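Local coordinates for fucose-specific lectin (Aleuria aurantia, PDB 6GKE), which binds L-fucose, with strongest preference for the alpha-1,6-linked core fucose of glycoproteins, through five sites between the blades of a six-bladed beta-propeller, at residues A[24-29]-A[95-100]; A[64-69]-A[75-80]; A[35-38]-A[44-47]; A[118-123]-A[129-134]. The protein carries 1 engineered substitution. One frame throughout, in Å; residues are numbered along the deposited sequence.

Interactions 1 and 3 enclose the same fucose (chain C) between the first and second repeats. Interaction 1 supplies Arg24 and Trp97 and interaction 3 supplies Glu36, and they are joined where Tyr26 OH lies 2.7 Å from Glu36 OE2. Interaction 2 is the hairpin that lies against this pocket, with Ile76 CD1 3.4 Å from Tyr26 OH, while its own Arg77 binds the fucose of chain B. Interaction 4 is the equivalent hairpin of the third repeat, its centre about 9 Å from that of interaction 2, and Arg131 there holds the fucose of chain E. Val66 CG1 and Leu118 C, 3.7 Å apart, mark the packing of these two hairpins.

Interaction 1: A[24-29]-A[95-100]; sequences RVYFQD and SKWITG. With FUC (alpha-L-fucopyranose), chain C.
Tyr26 and Trp97 have their CA atoms 13.3 Å apart, the nearest such pair between 24-29 and 95-100, and no hydrogen bond runs directly between the two segments. Direct contact is made by these two aromatic side chains alone, which reach toward each other from opposite directions. The phenol end of Tyr26 meets the outer carbons of the indole: Tyr26 OH lies 3.8 Å from Trp97 CZ2, in the indole plane at its edge, and Tyr26 CE1 is 4.0 Å from Trp97 CH2. The two ring planes are inclined at 72°. The Tyr26 hydroxyl is also hydrogen-bonded to the carboxylate of Glu36, so its polar tip is satisfied.

Fucose (chain C) completes the link between the segments. Trp97 NE1 gives the sugar O3 an almost straight hydrogen bond of 3.0 Å, with 171° at the hydrogen. From the other segment, Arg24 NE donates to O4 at 2.8 Å and Arg24 NH2 to the ring oxygen O5 at 2.9 Å. The arginine chain folds at its second torsion (chi2 -70°) and presents the edge of its guanidinium to the sugar, while Arg24 NH1 is tied to Gln22. Two neighbouring sugar hydroxyls and the ring oxygen are thus read from two repeats.

Strand 22-28 belongs to the first four-stranded sheet and strand 97-99 is one of the two outer strands of the second. Alongside, Ile76 and Val78 of strand 73-81 pack against both rings, and strand 33-40 brings Glu36 against Arg24 and Trp97.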
# COMPACT_ATOMS: atom_id res chain seq x y z
N ARG A 24 -0.98 -12.12 20.21
CA ARG A 24 -0.84 -10.71 19.90
C ARG A 24 -0.13 -10.60 18.56
O ARG A 24 0.78 -11.36 18.27
CB ARG A 24 -0.04 -9.95 20.96
CG ARG A 24 -0.54 -10.10 22.39
CD ARG A 24 -1.86 -9.39 22.64
NE ARG A 24 -2.31 -9.49 24.02
CZ ARG A 24 -3.07 -10.48 24.51
NH1 ARG A 24 -3.52 -11.44 23.72
NH2 ARG A 24 -3.37 -10.49 25.80
N VAL A 25 -0.57 -9.63 17.75
CA VAL A 25 0.08 -9.35 16.48
C VAL A 25 0.34 -7.84 16.41
O VAL A 25 -0.49 -7.04 16.85
CB VAL A 25 -0.71 -9.91 15.28
CG1 VAL A 25 -2.10 -9.34 15.17
CG2 VAL A 25 0.05 -9.77 13.98
N TYR A 26 1.52 -7.50 15.88
CA TYR A 26 2.04 -6.15 15.80
C TYR A 26 2.23 -5.79 14.33
O TYR A 26 2.73 -6.59 13.54
CB TYR A 26 3.36 -6.01 16.57
CG TYR A 26 3.17 -6.40 18.01
CD1 TYR A 26 2.60 -5.51 18.91
CD2 TYR A 26 3.42 -7.69 18.43
CE1 TYR A 26 2.31 -5.89 20.21
CE2 TYR A 26 3.14 -8.09 19.73
CZ TYR A 26 2.56 -7.19 20.61
OH TYR A 26 2.23 -7.61 21.86
N PHE A 27 1.83 -4.56 13.99
CA PHE A 27 1.93 -4.06 12.63
C PHE A 27 2.07 -2.54 12.72
O PHE A 27 1.81 -1.95 13.77
CB PHE A 27 0.71 -4.46 11.81
CG PHE A 27 -0.59 -3.87 12.29
CD1 PHE A 27 -1.36 -4.50 13.26
CD2 PHE A 27 -1.05 -2.67 11.78
CE1 PHE A 27 -2.55 -3.94 13.70
CE2 PHE A 27 -2.24 -2.10 12.22
CZ PHE A 27 -2.99 -2.74 13.17
N GLN A 28 2.43 -1.92 11.60
CA GLN A 28 2.59 -0.48 11.57
C GLN A 28 1.41 0.17 10.85
O GLN A 28 0.89 -0.36 9.87
CB GLN A 28 3.91 -0.12 10.88
CG GLN A 28 4.34 1.32 11.09
CD GLN A 28 5.79 1.52 10.71
OE1 GLN A 28 6.27 0.95 9.72
NE2 GLN A 28 6.49 2.33 11.49
N ASP A 29 1.02 1.34 11.35
CA ASP A 29 -0.05 2.12 10.77
C ASP A 29 0.52 3.22 9.87
O ASP A 29 1.74 3.39 9.71
CB ASP A 29 -1.01 2.64 11.85
CG ASP A 29 -0.49 3.73 12.76
OD1 ASP A 29 0.47 4.43 12.37
OD2 ASP A 29 -1.06 3.88 13.87
N SER A 95 2.19 -4.90 32.97
CA SER A 95 1.07 -4.00 33.25
C SER A 95 1.02 -2.80 32.29
O SER A 95 -0.07 -2.26 32.09
CB SER A 95 1.07 -3.54 34.68
OG SER A 95 2.24 -2.79 34.97
N LYS A 96 2.15 -2.39 31.70
CA LYS A 96 2.15 -1.21 30.85
C LYS A 96 3.24 -1.32 29.77
O LYS A 96 4.19 -2.08 29.91
CB LYS A 96 2.41 0.05 31.69
CG LYS A 96 3.73 0.05 32.43
CD LYS A 96 3.96 1.26 33.31
CE LYS A 96 5.20 1.13 34.17
NZ LYS A 96 5.12 -0.03 35.09
N TRP A 97 3.06 -0.52 28.72
CA TRP A 97 4.02 -0.38 27.64
C TRP A 97 4.95 0.81 27.93
O TRP A 97 4.48 1.91 28.18
CB TRP A 97 3.31 -0.17 26.31
CG TRP A 97 2.66 -1.41 25.78
CD1 TRP A 97 1.36 -1.78 25.89
CD2 TRP A 97 3.32 -2.47 25.07
NE1 TRP A 97 1.15 -2.98 25.29
CE2 TRP A 97 2.33 -3.43 24.77
CE3 TRP A 97 4.63 -2.69 24.64
CZ2 TRP A 97 2.62 -4.59 24.05
CZ3 TRP A 97 4.92 -3.83 23.93
CH2 TRP A 97 3.92 -4.76 23.64
N ILE A 98 6.25 0.55 27.83
CA ILE A 98 7.30 1.56 27.99
C ILE A 98 8.38 1.32 26.93
O ILE A 98 8.37 0.32 26.22
CB ILE A 98 7.90 1.54 29.41
CG1 ILE A 98 8.64 0.23 29.69
CG2 ILE A 98 6.84 1.84 30.46
CD1 ILE A 98 9.41 0.23 30.99
N THR A 99 9.32 2.26 26.84
CA THR A 99 10.49 2.09 26.01
C THR A 99 11.53 1.26 26.76
O THR A 99 11.83 1.55 27.91
CB THR A 99 11.08 3.45 25.63
OG1 THR A 99 10.07 4.17 24.93
CG2 THR A 99 12.32 3.33 24.78
N GLY A 100 12.06 0.23 26.09
CA GLY A 100 13.07 -0.65 26.67
C GLY A 100 14.47 -0.10 26.52
O GLY A 100 14.71 0.91 25.83
C1 FUC C . -3.48 -7.03 27.19
C2 FUC C . -3.12 -5.99 26.15
C3 FUC C . -1.68 -5.53 26.32
C4 FUC C . -0.74 -6.72 26.36
C5 FUC C . -1.19 -7.68 27.46
C6 FUC C . -0.34 -8.94 27.56
O1 FUC C . -3.54 -6.37 28.45
O2 FUC C . -4.00 -4.87 26.29
O3 FUC C . -1.33 -4.60 25.29
O4 FUC C . -0.74 -7.44 25.12
O5 FUC C . -2.53 -8.09 27.19

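Interaction 2: A[64-69]-A[75-80]; sequences AAVTWK and QIRVYC. With FUC (alpha-L-fucopyranose), chain B.
Val66 CG2 sits at the edge of the Tyr79 ring, 4.4 Å from CE2, and also rests on Arg77 CB, forming with Ala64 the apolar centre of one sheet face. On the other face Ala65 CB meets Val78 CG2 at 4.2 Å. Strands 64-70 and 73-81 form an antiparallel beta hairpin of a propeller blade, with Val66 and Arg77 as a hydrogen-bonded pair. Further out, the first torsion of Trp68 (chi1 67°) swings the indole over its partner strand, where Gln75 CB makes a CH-pi contact 3.6 Å from the centroid of the six-membered ring. Trp68 CH2 stands 3.5 Å from Arg77 CZ, over the centre of the guanidinium, whose plane is turned 55° from the indole. At the polar edge, Gln75 O receives Thr67 OG1 at 2.7 Å and Trp68 N from opposite faces of its plane.

Arg77 NH1 donates to Ile76 O at 2.9 Å. The NE-NH2 edge of the Arg77 guanidinium faces fucose (chain B), Arg77 NE donating to O4 and Arg77 NH2 to O5, each at 2.9 Å. Glu89, Gln101 and Trp153 also bond this fucose. With one face against Trp68 and NH1 tied to a carbonyl, the guanidinium is probably pre-set for the sugar.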
# COMPACT_ATOMS: atom_id res chain seq x y z
N ALA A 64 10.03 -7.44 15.14
CA ALA A 64 10.10 -8.78 15.70
C ALA A 64 9.54 -8.71 17.12
O ALA A 64 9.50 -7.63 17.70
CB ALA A 64 11.52 -9.31 15.69
N ALA A 65 9.13 -9.84 17.68
CA ALA A 65 8.58 -9.83 19.03
C ALA A 65 8.78 -11.18 19.71
O ALA A 65 8.76 -12.22 19.05
CB ALA A 65 7.11 -9.47 19.00
N VAL A 66 8.91 -11.12 21.04
CA VAL A 66 8.98 -12.32 21.90
C VAL A 66 8.15 -12.09 23.16
O VAL A 66 7.84 -10.95 23.51
CB VAL A 66 10.43 -12.68 22.28
CG1 VAL A 66 11.25 -13.06 21.07
CG2 VAL A 66 11.11 -11.57 23.07
N THR A 67 7.83 -13.18 23.85
CA THR A 67 7.05 -13.12 25.07
C THR A 67 7.45 -14.26 26.01
O THR A 67 7.90 -15.32 25.57
CB THR A 67 5.55 -13.15 24.76
OG1 THR A 67 4.77 -12.91 25.93
CG2 THR A 67 5.10 -14.47 24.16
N TRP A 68 7.24 -14.03 27.30
CA TRP A 68 7.36 -15.06 28.33
C TRP A 68 6.54 -14.59 29.54
O TRP A 68 6.12 -13.43 29.59
CB TRP A 68 8.83 -15.33 28.71
CG TRP A 68 9.50 -14.19 29.41
CD1 TRP A 68 9.68 -14.02 30.75
CD2 TRP A 68 10.08 -13.02 28.78
NE1 TRP A 68 10.32 -12.83 31.00
CE2 TRP A 68 10.57 -12.20 29.81
CE3 TRP A 68 10.22 -12.60 27.45
CZ2 TRP A 68 11.19 -10.98 29.56
CZ3 TRP A 68 10.84 -11.39 27.20
CH2 TRP A 68 11.31 -10.59 28.25
N LYS A 69 6.31 -15.49 30.49
CA LYS A 69 5.59 -15.15 31.69
C LYS A 69 6.60 -14.93 32.83
O LYS A 69 7.55 -15.66 32.97
CB LYS A 69 4.57 -16.24 32.04
CG LYS A 69 3.66 -15.90 33.21
CD LYS A 69 2.43 -16.78 33.29
CE LYS A 69 2.73 -18.26 33.17
NZ LYS A 69 1.54 -19.09 33.44
N GLN A 75 5.32 -10.72 29.92
CA GLN A 75 6.34 -9.85 29.36
C GLN A 75 6.30 -9.95 27.84
O GLN A 75 6.25 -11.04 27.28
CB GLN A 75 7.73 -10.23 29.88
CG GLN A 75 7.86 -10.13 31.40
CD GLN A 75 8.13 -8.74 31.89
OE1 GLN A 75 8.57 -7.86 31.15
NE2 GLN A 75 7.87 -8.52 33.17
N ILE A 76 6.33 -8.79 27.17
CA ILE A 76 6.44 -8.74 25.72
C ILE A 76 7.58 -7.78 25.39
O ILE A 76 7.76 -6.76 26.05
CB ILE A 76 5.13 -8.31 25.03
CG1 ILE A 76 3.95 -9.17 25.48
CG2 ILE A 76 5.30 -8.33 23.51
CD1 ILE A 76 2.60 -8.61 25.13
N ARG A 77 8.35 -8.13 24.35
CA ARG A 77 9.34 -7.22 23.79
C ARG A 77 9.09 -7.14 22.29
O ARG A 77 8.98 -8.18 21.63
CB ARG A 77 10.77 -7.70 24.07
CG ARG A 77 11.08 -7.93 25.54
CD ARG A 77 11.07 -6.64 26.36
NE ARG A 77 11.44 -6.86 27.75
CZ ARG A 77 10.59 -7.15 28.74
NH1 ARG A 77 9.29 -7.27 28.51
NH2 ARG A 77 11.04 -7.33 29.97
N VAL A 78 9.00 -5.91 21.78
CA VAL A 78 8.82 -5.65 20.36
C VAL A 78 10.03 -4.86 19.88
O VAL A 78 10.33 -3.80 20.40
CB VAL A 78 7.51 -4.89 20.07
CG1 VAL A 78 7.36 -4.61 18.58
CG2 VAL A 78 6.30 -5.64 20.59
N TYR A 79 10.72 -5.42 18.88
CA TYR A 79 11.93 -4.84 18.29
C TYR A 79 11.58 -4.14 16.99
O TYR A 79 10.74 -4.61 16.22
CB TYR A 79 13.01 -5.92 18.10
CG TYR A 79 13.36 -6.51 19.44
CD1 TYR A 79 14.13 -5.78 20.33
CD2 TYR A 79 12.82 -7.71 19.88
CE1 TYR A 79 14.37 -6.23 21.61
CE2 TYR A 79 13.05 -8.17 21.17
CZ TYR A 79 13.82 -7.42 22.04
OH TYR A 79 13.99 -7.85 23.33
N CYS A 80 12.25 -3.01 16.76
CA CYS A 80 12.01 -2.17 15.61
C CYS A 80 13.24 -1.28 15.41
O CYS A 80 14.24 -1.46 16.09
CB CYS A 80 10.74 -1.35 15.82
SG CYS A 80 10.86 -0.18 17.20
C1 FUC B . 13.90 -4.96 30.32
C2 FUC B . 14.34 -4.21 29.06
C3 FUC B . 15.60 -4.85 28.48
C4 FUC B . 15.33 -6.34 28.23
C5 FUC B . 14.95 -6.99 29.56
C6 FUC B . 14.68 -8.48 29.44
O2 FUC B . 14.60 -2.84 29.38
O3 FUC B . 16.00 -4.15 27.29
O4 FUC B . 14.24 -6.54 27.32
O5 FUC B . 13.76 -6.36 30.07

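Interaction 3: A[35-38]-A[44-47]. With FUC (alpha-L-fucopyranose), chain C.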
# COMPACT_ATOMS: atom_id res chain seq x y z
N ARG A 35 0.97 -0.81 16.23
CA ARG A 35 -0.28 -1.18 16.86
C ARG A 35 -0.29 -2.67 17.19
O ARG A 35 0.44 -3.47 16.60
CB ARG A 35 -1.46 -0.89 15.93
CG ARG A 35 -1.68 0.59 15.66
CD ARG A 35 -2.92 0.78 14.81
NE ARG A 35 -3.14 2.18 14.50
CZ ARG A 35 -4.23 2.64 13.90
NH1 ARG A 35 -5.23 1.82 13.62
NH2 ARG A 35 -4.30 3.92 13.59
N GLU A 36 -1.14 -3.01 18.15
CA GLU A 36 -1.36 -4.37 18.61
C GLU A 36 -2.82 -4.77 18.37
O GLU A 36 -3.73 -3.99 18.65
CB GLU A 36 -1.06 -4.47 20.11
CG GLU A 36 -1.10 -5.88 20.67
CD GLU A 36 -1.01 -5.89 22.18
OE1 GLU A 36 -1.96 -5.38 22.81
OE2 GLU A 36 0.01 -6.37 22.74
N ALA A 37 -3.01 -6.00 17.90
CA ALA A 37 -4.31 -6.69 17.93
C ALA A 37 -4.17 -7.92 18.82
O ALA A 37 -3.07 -8.47 18.95
CB ALA A 37 -4.78 -7.04 16.53
N GLN A 38 -5.29 -8.34 19.42
CA GLN A 38 -5.29 -9.40 20.43
C GLN A 38 -6.35 -10.44 20.09
O GLN A 38 -7.42 -10.11 19.59
CB GLN A 38 -5.60 -8.86 21.82
CG GLN A 38 -4.83 -7.60 22.20
CD GLN A 38 -5.44 -6.30 21.72
OE1 GLN A 38 -6.63 -6.21 21.41
NE2 GLN A 38 -4.62 -5.27 21.68
N PRO A 44 -13.53 -13.43 18.56
CA PRO A 44 -13.09 -12.47 17.56
C PRO A 44 -11.85 -11.68 18.01
O PRO A 44 -11.69 -11.36 19.18
CB PRO A 44 -14.29 -11.53 17.40
CG PRO A 44 -15.47 -12.39 17.80
CD PRO A 44 -14.95 -13.26 18.92
N TRP A 45 -10.97 -11.39 17.04
CA TRP A 45 -9.86 -10.49 17.26
C TRP A 45 -10.37 -9.14 17.79
O TRP A 45 -11.41 -8.65 17.36
CB TRP A 45 -9.07 -10.28 15.96
CG TRP A 45 -8.18 -11.41 15.55
CD1 TRP A 45 -8.47 -12.43 14.69
CD2 TRP A 45 -6.82 -11.61 15.97
NE1 TRP A 45 -7.39 -13.25 14.56
CE2 TRP A 45 -6.36 -12.78 15.33
CE3 TRP A 45 -5.95 -10.91 16.80
CZ2 TRP A 45 -5.07 -13.27 15.52
CZ3 TRP A 45 -4.67 -11.39 16.99
CH2 TRP A 45 -4.24 -12.56 16.36
N THR A 46 -9.59 -8.55 18.70
CA THR A 46 -9.79 -7.20 19.18
C THR A 46 -8.58 -6.33 18.81
O THR A 46 -7.55 -6.83 18.35
CB THR A 46 -10.04 -7.19 20.69
OG1 THR A 46 -8.91 -7.76 21.36
CG2 THR A 46 -11.28 -7.95 21.08
N GLY A 47 -8.72 -5.02 19.03
CA GLY A 47 -7.62 -4.09 18.91
C GLY A 47 -7.38 -3.64 17.48
O GLY A 47 -8.31 -3.53 16.67
C1 FUC C . -3.48 -7.03 27.19
C2 FUC C . -3.12 -5.99 26.15
C3 FUC C . -1.68 -5.53 26.32
C4 FUC C . -0.74 -6.72 26.36
C5 FUC C . -1.19 -7.68 27.46
C6 FUC C . -0.34 -8.94 27.56
O1 FUC C . -3.54 -6.37 28.45
O2 FUC C . -4.00 -4.87 26.29
O3 FUC C . -1.33 -4.60 25.29
O4 FUC C . -0.74 -7.44 25.12
O5 FUC C . -2.53 -8.09 27.19
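Gln38 reaches across to Thr46 with its chain bent sharply at the second torsion (chi2 85°), which turns the amide back along its own strand and lets its two ends serve different partners. Thr46 OG1 donates to Gln38 OE1 at 2.8 Å, in the amide plane and on a lone pair; the two side chains cross at about a right angle. From the other end, Gln38 NE2 donates to Glu36 OE1 at 2.9 Å, meeting the carboxylate on its anti side.

Glu36 is drawn out straight, its CG opposite the backbone N (chi1 -173°) and the rest of the chain extended, so that the carboxylate reaches fucose (chain C). There the sugar O3 donates to Glu36 OE1 at 2.7 Å and O4 to Glu36 OE2 at 2.7 Å. Gln38 is therefore a second-shell residue that would help fix the rotation of this carboxylate.

Backbone bonds pair Gln38 with Thr46 in both directions, the shorter being Thr46 N to Gln38 O at 2.8 Å. Away from the sugar, the edge of the Trp45 indole is turned to the Ala37-Gln38 peptide; Trp45 CE3 is also 3.3 Å from Gln38 O, which lies oblique to the ring, and 4.1 Å from Ala37 CB.

These residues form the hairpin of strands 33-40 and 46-56, the last two strands of a four-stranded propeller blade, whose glutamate faces the fucose site between adjacent blades.

Interaction 4: A[118-123]-A[129-134]; sequences LQWGGS and NIRVYY. With FUC (alpha-L-fucopyranose), chain E.
Asn129 opens the second strand against one face of the Trp120 indole. Its CB is 3.4 Å from the centroid of the six-membered ring, almost exactly on the ring normal, a CH-pi contact, and its amide lies stacked on the indole with the planes only 12° apart. Asn129 ND2 donates to Trp120 O at 2.9 Å, while Asn129 OD1 is held by Ser150.

Ile130 points to the other sheet face, where its CG1 touches Gln119 CG at 4.0 Å. Gln119, bent at its second torsion (chi2 -79°), brings OE1 back to Gly122 N, a 2.8 Å bond to a lone pair. Strands 116-120 and 129-134 make the first hairpin of a four-stranded propeller blade, and its two faces serve different sites: Ile130 lines the glycan pocket shared with the preceding blade, Arg131 the next one.

Arg131 pairs with Leu118 through two backbone bonds, and Leu118 CD1 packs 3.7 Å from Arg131 CG. Trp120 CH2 lies over one face of the guanidinium, with the planes 60° apart. At the edge, Arg131 NE donates to O4 of fucose (chain E) at 2.8 Å and NH2 to O5 at 2.9 Å; NH1 turns to Ile130 O. Two residues on, the ring of Tyr133 meets Leu118 CD2 through CE2 at 4.1 Å, and its hydroxyl makes a weak hydrogen bond to Glu146.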
# COMPACT_ATOMS: atom_id res chain seq x y z
N LEU A 118 14.32 -14.33 19.25
CA LEU A 118 13.91 -15.52 19.97
C LEU A 118 14.15 -15.30 21.46
O LEU A 118 14.86 -14.38 21.87
CB LEU A 118 14.64 -16.76 19.44
CG LEU A 118 16.17 -16.77 19.53
CD1 LEU A 118 16.68 -17.00 20.95
CD2 LEU A 118 16.74 -17.84 18.61
N GLN A 119 13.55 -16.17 22.26
CA GLN A 119 13.70 -16.13 23.69
C GLN A 119 13.60 -17.56 24.23
O GLN A 119 12.81 -18.35 23.72
CB GLN A 119 12.63 -15.23 24.32
CG GLN A 119 12.80 -14.98 25.81
CD GLN A 119 12.35 -16.07 26.76
OE1 GLN A 119 12.90 -16.19 27.85
NE2 GLN A 119 11.34 -16.84 26.38
N TRP A 120 14.36 -17.85 25.28
CA TRP A 120 14.13 -19.08 26.04
C TRP A 120 14.44 -18.84 27.51
O TRP A 120 15.29 -18.02 27.87
CB TRP A 120 14.96 -20.27 25.52
CG TRP A 120 16.33 -20.32 26.12
CD1 TRP A 120 16.69 -20.95 27.28
CD2 TRP A 120 17.51 -19.64 25.65
NE1 TRP A 120 18.01 -20.71 27.56
CE2 TRP A 120 18.54 -19.92 26.58
CE3 TRP A 120 17.80 -18.84 24.54
CZ2 TRP A 120 19.83 -19.43 26.42
CZ3 TRP A 120 19.09 -18.36 24.39
CH2 TRP A 120 20.08 -18.65 25.32
N GLY A 121 13.77 -19.62 28.35
CA GLY A 121 14.11 -19.74 29.75
C GLY A 121 13.27 -18.88 30.68
O GLY A 121 13.11 -19.23 31.85
N GLY A 122 12.75 -17.75 30.20
CA GLY A 122 12.05 -16.84 31.09
C GLY A 122 10.79 -17.47 31.66
O GLY A 122 10.00 -18.06 30.94
N SER A 123 10.62 -17.31 32.98
CA SER A 123 9.49 -17.86 33.70
C SER A 123 9.35 -17.11 35.02
O SER A 123 10.09 -16.18 35.30
CB SER A 123 9.66 -19.34 33.94
OG SER A 123 10.60 -19.54 34.98
N ASN A 129 16.22 -15.20 28.33
CA ASN A 129 17.37 -15.10 27.46
C ASN A 129 16.85 -14.71 26.08
O ASN A 129 16.11 -15.48 25.49
CB ASN A 129 18.13 -16.42 27.37
CG ASN A 129 18.61 -16.90 28.72
OD1 ASN A 129 19.69 -16.52 29.17
ND2 ASN A 129 17.80 -17.71 29.38
N ILE A 130 17.22 -13.51 25.61
CA ILE A 130 16.71 -12.98 24.35
C ILE A 130 17.87 -12.89 23.36
O ILE A 130 18.98 -12.53 23.74
CB ILE A 130 16.04 -11.60 24.54
CG1 ILE A 130 14.96 -11.63 25.62
CG2 ILE A 130 15.48 -11.08 23.22
CD1 ILE A 130 14.51 -10.26 26.07
N ARG A 131 17.58 -13.18 22.10
CA ARG A 131 18.54 -12.95 21.02
C ARG A 131 17.80 -12.23 19.89
O ARG A 131 16.70 -12.63 19.53
CB ARG A 131 19.14 -14.26 20.52
CG ARG A 131 19.80 -15.12 21.60
CD ARG A 131 21.07 -14.50 22.14
NE ARG A 131 21.77 -15.34 23.12
CZ ARG A 131 21.62 -15.29 24.44
NH1 ARG A 131 20.67 -14.55 24.99
NH2 ARG A 131 22.43 -15.99 25.22
N VAL A 132 18.43 -11.17 19.36
CA VAL A 132 17.88 -10.36 18.29
C VAL A 132 18.85 -10.41 17.11
O VAL A 132 20.05 -10.23 17.31
CB VAL A 132 17.63 -8.92 18.76
CG1 VAL A 132 17.05 -8.07 17.64
CG2 VAL A 132 16.73 -8.87 19.98
N TYR A 133 18.31 -10.64 15.91
CA TYR A 133 19.09 -10.80 14.69
C TYR A 133 18.75 -9.68 13.72
O TYR A 133 17.58 -9.34 13.53
CB TYR A 133 18.85 -12.19 14.09
CG TYR A 133 19.23 -13.27 15.06
CD1 TYR A 133 20.53 -13.74 15.14
CD2 TYR A 133 18.31 -13.74 15.99
CE1 TYR A 133 20.91 -14.66 16.10
CE2 TYR A 133 18.68 -14.66 16.96
CZ TYR A 133 19.99 -15.12 17.02
OH TYR A 133 20.33 -16.01 18.00
N TYR A 134 19.79 -9.12 13.11
CA TYR A 134 19.68 -7.94 12.27
C TYR A 134 20.86 -7.92 11.31
O TYR A 134 21.81 -8.68 11.45
CB TYR A 134 19.67 -6.66 13.13
CG TYR A 134 20.97 -6.42 13.86
CD1 TYR A 134 21.28 -7.09 15.04
CD2 TYR A 134 21.92 -5.54 13.37
CE1 TYR A 134 22.49 -6.91 15.69
CE2 TYR A 134 23.13 -5.34 14.01
CZ TYR A 134 23.42 -6.02 15.18
OH TYR A 134 24.61 -5.84 15.82
C1 FUC E . 25.85 -16.38 23.71
C2 FUC E . 26.08 -15.75 22.34
C3 FUC E . 25.94 -16.84 21.26
C4 FUC E . 24.59 -17.55 21.39
C5 FUC E . 24.54 -18.17 22.78
C6 FUC E . 23.27 -18.96 23.02
O1 FUC E . 26.98 -17.21 23.98
O2 FUC E . 27.36 -15.11 22.30
O3 FUC E . 26.13 -16.28 19.96
O4 FUC E . 23.49 -16.65 21.28
O5 FUC E . 24.63 -17.14 23.76